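AvtR (Acidianus filamentous virus 6, PDB 4HV0) probably binds DNA through a ribbon-helix-helix fold and acts as a regulator of transcription in a virus of hyperthermophilic archaea. Local coordinates at residues 3-8 against 87-92; 26-31 against 63-68. All coordinates share one frame; numbering follows the deposited sequence.

Interaction 1 (3-8 against 87-92)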
loop_
_atom_site.group_PDB
_atom_site.type_symbol
_atom_site.label_atom_id
_atom_site.label_comp_id
_atom_site.label_asym_id
_atom_site.label_seq_id
_atom_site.Cartn_x
_atom_site.Cartn_y
_atom_site.Cartn_z
ATOM N N VAL A 3 5.662 3.382 2.378
ATOM C CA VAL A 3 5.249 3.333 0.980
ATOM C C VAL A 3 4.949 4.752 0.445
ATOM O O VAL A 3 4.565 5.652 1.198
ATOM C CB VAL A 3 3.968 2.482 0.876
ATOM C CG1 VAL A 3 3.571 2.268 -0.578
ATOM C CG2 VAL A 3 4.129 1.166 1.615
ATOM N N THR A 4 5.127 4.972 -0.851
ATOM C CA THR A 4 4.668 6.219 -1.481
ATOM C C THR A 4 3.690 5.940 -2.598
ATOM O O THR A 4 4.012 5.205 -3.521
ATOM C CB THR A 4 5.812 7.020 -2.071
ATOM O OG1 THR A 4 6.884 7.092 -1.114
ATOM C CG2 THR A 4 5.308 8.394 -2.392
ATOM N N VAL A 5 2.494 6.519 -2.519
ATOM C CA VAL A 5 1.475 6.302 -3.543
ATOM C C VAL A 5 0.934 7.582 -4.171
ATOM O O VAL A 5 0.913 8.617 -3.554
ATOM C CB VAL A 5 0.328 5.410 -2.975
ATOM C CG1 VAL A 5 0.900 4.069 -2.531
ATOM C CG2 VAL A 5 -0.374 6.059 -1.767
ATOM N N GLU A 6 0.412 7.467 -5.389
ATOM C CA GLU A 6 -0.324 8.531 -6.046
ATOM C C GLU A 6 -1.660 8.809 -5.349
ATOM O O GLU A 6 -2.228 7.948 -4.669
ATOM C CB GLU A 6 -0.732 8.065 -7.419
ATOM C CG GLU A 6 0.324 7.881 -8.468
ATOM C CD GLU A 6 -0.273 7.193 -9.702
ATOM O OE1 GLU A 6 -1.499 7.320 -9.910
ATOM O OE2 GLU A 6 0.480 6.533 -10.461
ATOM N N GLU A 7 -2.227 9.979 -5.604
ATOM C CA GLU A 7 -3.467 10.403 -4.943
ATOM C C GLU A 7 -4.662 9.476 -5.235
ATOM O O GLU A 7 -5.404 9.105 -4.327
ATOM C CB GLU A 7 -3.777 11.835 -5.362
ATOM C CG GLU A 7 -4.934 12.488 -4.639
ATOM C CD GLU A 7 -4.999 13.975 -4.910
ATOM O OE1 GLU A 7 -4.359 14.434 -5.891
ATOM O OE2 GLU A 7 -5.676 14.683 -4.133
ATOM N N GLU A 8 -4.851 9.103 -6.492
ATOM C CA GLU A 8 -5.930 8.183 -6.835
ATOM C C GLU A 8 -5.880 6.881 -6.000
ATOM O O GLU A 8 -6.912 6.399 -5.489
ATOM C CB GLU A 8 -5.915 7.876 -8.323
ATOM C CG GLU A 8 -7.118 7.067 -8.755
ATOM C CD GLU A 8 -7.204 6.872 -10.262
ATOM O OE1 GLU A 8 -6.255 7.262 -10.986
ATOM O OE2 GLU A 8 -8.232 6.307 -10.716
ATOM N N THR A 87 6.495 -1.453 -8.997
ATOM C CA THR A 87 6.504 -0.693 -7.803
ATOM C C THR A 87 5.224 -1.141 -7.083
ATOM O O THR A 87 4.303 -1.737 -7.661
ATOM C CB THR A 87 6.401 0.825 -8.056
ATOM O OG1 THR A 87 5.273 1.052 -8.875
ATOM C CG2 THR A 87 7.595 1.421 -8.713
ATOM N N LEU A 88 5.169 -0.845 -5.800
ATOM C CA LEU A 88 4.007 -1.142 -5.047
ATOM C C LEU A 88 2.847 -0.276 -5.557
ATOM O O LEU A 88 1.688 -0.748 -5.653
ATOM C CB LEU A 88 4.270 -0.864 -3.589
ATOM C CG LEU A 88 3.068 -1.167 -2.708
ATOM C CD1 LEU A 88 2.427 -2.488 -3.008
ATOM C CD2 LEU A 88 3.646 -1.137 -1.317
ATOM N N ASN A 89 3.145 0.985 -5.866
ATOM C CA ASN A 89 2.093 1.921 -6.295
ATOM C C ASN A 89 1.451 1.421 -7.553
ATOM O O ASN A 89 0.255 1.432 -7.670
ATOM C CB ASN A 89 2.626 3.338 -6.574
ATOM C CG ASN A 89 1.537 4.296 -7.114
ATOM O OD1 ASN A 89 0.714 4.808 -6.362
ATOM N ND2 ASN A 89 1.545 4.543 -8.391
ATOM N N ARG A 90 2.260 1.007 -8.518
ATOM C CA ARG A 90 1.701 0.543 -9.755
ATOM C C ARG A 90 0.900 -0.773 -9.535
ATOM O O ARG A 90 -0.143 -0.949 -10.143
ATOM C CB ARG A 90 2.775 0.309 -10.797
ATOM C CG ARG A 90 2.208 0.021 -12.194
ATOM C CD ARG A 90 3.360 -0.263 -13.122
ATOM N NE ARG A 90 3.297 -1.650 -13.582
ATOM C CZ ARG A 90 4.327 -2.466 -13.755
ATOM N NH1 ARG A 90 5.554 -2.074 -13.522
ATOM N NH2 ARG A 90 4.118 -3.687 -14.173
ATOM N N PHE A 91 1.383 -1.648 -8.655
ATOM C CA PHE A 91 0.667 -2.863 -8.331
ATOM C C PHE A 91 -0.715 -2.541 -7.747
ATOM O O PHE A 91 -1.713 -3.021 -8.238
ATOM C CB PHE A 91 1.528 -3.669 -7.361
ATOM C CG PHE A 91 0.870 -4.856 -6.765
ATOM C CD1 PHE A 91 0.944 -6.079 -7.382
ATOM C CD2 PHE A 91 0.290 -4.772 -5.519
ATOM C CE1 PHE A 91 0.367 -7.189 -6.797
ATOM C CE2 PHE A 91 -0.273 -5.878 -4.914
ATOM C CZ PHE A 91 -0.241 -7.086 -5.552
ATOM N N LEU A 92 -0.768 -1.671 -6.750
ATOM C CA LEU A 92 -2.055 -1.242 -6.193
ATOM C C LEU A 92 -2.932 -0.527 -7.228
ATOM O O LEU A 92 -4.139 -0.705 -7.245
ATOM C CB LEU A 92 -1.852 -0.307 -5.008
ATOM C CG LEU A 92 -1.139 -0.880 -3.802
ATOM C CD1 LEU A 92 -0.686 0.248 -2.907
ATOM C CD2 LEU A 92 -2.093 -1.808 -3.057
HETATM O O HOH W 1 5.337 2.539 -4.886
#
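Strand 3-6 and the first turn of helix 88-97 run with their short axes 8.0 Å apart and their N-to-C directions 48° apart, and the CA atoms of V5 and N89 come within 5.2 Å. N89 CG stands anti to the backbone N (chi1 176°), on the side of the strand, and the amide beyond it meets E6. N89 OD1 accepts from the backbone N of E6 at 2.8 Å, in a nearly straight bond (166°) whose donor lies above the carbonyl plane. N89 ND2 donates to E6 OE2 at 3.1 Å; OE2 lies close to the amide plane, while ND2 comes from above the carboxylate plane. One amide thus grips both backbone and side chain of the N-cap residue of helix 7-19. A water bridges T4 O and N89 N. V3 CG1 meets L88 CD2 at 3.5 Å, the two side chains crossing at about a right angle; V5 CG1 and L92 CD1 pack more distantly. E6 OE2 also forms a salt bridge with K93, one turn beyond N89. The contact joins the ribbon-helix-helix segment, with its strand and helix 7-19, to the C-terminal helix 88-97. L88 and L92 continue onto L32 and I31 of helix 24-36, while V5 leans on I65 of strand 60-65.

Interaction 2 (26-31 against 63-68)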
loop_
_atom_site.group_PDB
_atom_site.type_symbol
_atom_site.label_atom_id
_atom_site.label_comp_id
_atom_site.label_asym_id
_atom_site.label_seq_id
_atom_site.Cartn_x
_atom_site.Cartn_y
_atom_site.Cartn_z
ATOM N N ALA A 26 -3.768 -0.587 7.640
ATOM C CA ALA A 26 -4.386 -1.900 7.839
ATOM C C ALA A 26 -4.829 -2.470 6.496
ATOM O O ALA A 26 -4.678 -3.661 6.210
ATOM C CB ALA A 26 -5.566 -1.810 8.815
ATOM N N VAL A 27 -5.372 -1.612 5.660
ATOM C CA VAL A 27 -5.832 -2.020 4.337
ATOM C C VAL A 27 -4.606 -2.482 3.476
ATOM O O VAL A 27 -4.624 -3.567 2.888
ATOM C CB VAL A 27 -6.656 -0.848 3.725
ATOM C CG1 VAL A 27 -7.050 -1.079 2.277
ATOM C CG2 VAL A 27 -7.891 -0.597 4.565
ATOM N N ILE A 28 -3.532 -1.693 3.449
ATOM C CA ILE A 28 -2.312 -2.098 2.736
ATOM C C ILE A 28 -1.800 -3.435 3.251
ATOM O O ILE A 28 -1.546 -4.325 2.444
ATOM C CB ILE A 28 -1.193 -1.058 2.870
ATOM C CG1 ILE A 28 -1.529 0.174 2.059
ATOM C CG2 ILE A 28 0.162 -1.611 2.466
ATOM C CD1 ILE A 28 -0.663 1.339 2.496
ATOM N N ARG A 29 -1.696 -3.603 4.578
ATOM C CA ARG A 29 -1.307 -4.896 5.158
ATOM C C ARG A 29 -2.208 -6.039 4.725
ATOM O O ARG A 29 -1.712 -7.108 4.383
ATOM C CB ARG A 29 -1.212 -4.873 6.661
ATOM C CG ARG A 29 0.106 -4.308 7.134
ATOM C CD ARG A 29 0.404 -4.686 8.579
ATOM N NE ARG A 29 -0.570 -4.097 9.488
ATOM C CZ ARG A 29 -0.569 -2.824 9.892
ATOM N NH1 ARG A 29 0.367 -1.963 9.481
ATOM N NH2 ARG A 29 -1.526 -2.402 10.715
ATOM N N LYS A 30 -3.510 -5.810 4.642
ATOM C CA LYS A 30 -4.412 -6.872 4.208
ATOM C C LYS A 30 -4.156 -7.246 2.745
ATOM O O LYS A 30 -4.076 -8.434 2.414
ATOM C CB LYS A 30 -5.873 -6.482 4.454
ATOM C CG LYS A 30 -6.884 -7.594 4.185
ATOM C CD LYS A 30 -8.128 -7.452 5.063
ATOM C CE LYS A 30 -9.320 -8.270 4.560
ATOM N NZ LYS A 30 -10.266 -7.521 3.684
ATOM N N ILE A 31 -3.984 -6.246 1.874
ATOM C CA ILE A 31 -3.680 -6.502 0.458
ATOM C C ILE A 31 -2.354 -7.260 0.339
ATOM O O ILE A 31 -2.285 -8.286 -0.348
ATOM C CB ILE A 31 -3.583 -5.205 -0.340
ATOM C CG1 ILE A 31 -4.945 -4.577 -0.446
ATOM C CG2 ILE A 31 -3.040 -5.464 -1.771
ATOM C CD1 ILE A 31 -4.864 -3.112 -0.783
ATOM N N TYR A 63 1.312 10.574 -1.515
ATOM C CA TYR A 63 1.153 10.300 -0.088
ATOM C C TYR A 63 2.221 9.344 0.405
ATOM O O TYR A 63 2.515 8.362 -0.230
ATOM C CB TYR A 63 -0.247 9.775 0.191
ATOM C CG TYR A 63 -1.326 10.819 -0.027
ATOM C CD1 TYR A 63 -1.911 11.498 1.049
ATOM C CD2 TYR A 63 -1.754 11.134 -1.315
ATOM C CE1 TYR A 63 -2.899 12.450 0.835
ATOM C CE2 TYR A 63 -2.739 12.079 -1.537
ATOM C CZ TYR A 63 -3.307 12.737 -0.465
ATOM O OH TYR A 63 -4.292 13.676 -0.702
ATOM N N ARG A 64 2.815 9.666 1.545
ATOM C CA ARG A 64 3.793 8.810 2.207
ATOM C C ARG A 64 3.070 8.043 3.322
ATOM O O ARG A 64 2.541 8.651 4.244
ATOM C CB ARG A 64 4.918 9.649 2.806
ATOM C CG ARG A 64 5.842 10.295 1.794
ATOM C CD ARG A 64 7.266 10.377 2.319
ATOM N NE ARG A 64 8.177 10.904 1.301
ATOM C CZ ARG A 64 8.611 10.229 0.231
ATOM N NH1 ARG A 64 8.228 8.974 -0.001
ATOM N NH2 ARG A 64 9.445 10.815 -0.625
ATOM N N ILE A 65 3.035 6.718 3.238
ATOM C CA ILE A 65 2.280 5.901 4.194
ATOM C C ILE A 65 3.201 5.070 5.073
ATOM O O ILE A 65 4.043 4.321 4.576
ATOM C CB ILE A 65 1.312 4.951 3.482
ATOM C CG1 ILE A 65 0.212 5.717 2.758
ATOM C CG2 ILE A 65 0.628 4.047 4.495
ATOM C CD1 ILE A 65 -0.651 4.845 1.878
ATOM N N ASN A 66 3.011 5.189 6.387
ATOM C CA ASN A 66 3.783 4.419 7.362
ATOM C C ASN A 66 3.263 2.994 7.464
ATOM O O ASN A 66 2.598 2.617 8.424
ATOM C CB ASN A 66 3.795 5.099 8.742
ATOM C CG ASN A 66 5.171 5.625 9.122
ATOM O OD1 ASN A 66 6.134 5.489 8.370
ATOM N ND2 ASN A 66 5.268 6.223 10.296
ATOM N N CYS A 67 3.543 2.209 6.438
ATOM C CA CYS A 67 3.231 0.809 6.499
ATOM C C CYS A 67 4.415 0.143 7.159
ATOM O O CYS A 67 5.542 0.277 6.678
ATOM C CB CYS A 67 2.996 0.239 5.117
ATOM S SG CYS A 67 2.238 -1.374 5.249
ATOM N N LYS A 68 4.153 -0.502 8.296
ATOM C CA LYS A 68 5.131 -1.295 9.031
ATOM C C LYS A 68 4.660 -2.752 9.082
ATOM O O LYS A 68 3.575 -3.024 9.569
ATOM C CB LYS A 68 5.268 -0.779 10.465
ATOM C CG LYS A 68 5.699 0.664 10.584
ATOM C CD LYS A 68 6.177 1.002 11.989
ATOM C CE LYS A 68 6.590 2.458 12.097
ATOM N NZ LYS A 68 6.975 2.817 13.489
#
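I28, on the second helix of the ribbon-helix-helix motif, packs against I65 and C67, where strand 60-65 gives way to a turn. The contact joins that helix of the strand-helix-helix unit to a later part of the chain. The nearest backbone approach is I28 to C67, with 7.3 Å between their CA atoms. Apolar packing dominates. I28 and I65 reach toward each other tip to tip, and I28 CD1 lies 3.6 Å from I65 CD1 and equally close to I65 CG2, so one methyl touches both branches of its partner. The other branch of I28 turns to the sulfur: its CG2 is anti to the backbone N and approaches C67 SG at 3.5 Å. C67 SG, itself anti to its backbone N (chi1 -166°), also lies near R29 CG. These four residues are buried, and L13 of helix 7-19 extends the packing around I28, as V24 and P25 do around I65. In the backbone, N66 is the centre of an inverse gamma turn, closed by a weak bond from C67 N to I65 O, which carries the chain from I65 to C67. Polar contact is slight: R29 NH1 comes 3.4 Å from K68 O, a weak hydrogen bond with an N-H...O angle of 126° and a less certain acceptor position.

Overall arrangement
The centres of interactions 1 and 2 lie about 10 Å apart, and the antiparallel sheet connects them: strand 3-6 belongs to the first and its neighbour 60-65 to the second. Their segments touch directly through probable backbone hydrogen bonds, V3 O to I65 N at 2.8 Å and V5 O to Y63 N at 2.9 Å. Along the chain the order is 3-8, 26-31, 63-68, 87-92, which nests interaction 2 inside the loop closed by interaction 1. Segments 3-8 and 26-31 both lie in the ribbon-helix-helix segment, so the two contacts anchor its strand and its second helix to structure from later in the chain, the C-terminal helix in one and strand 60-65 in the other.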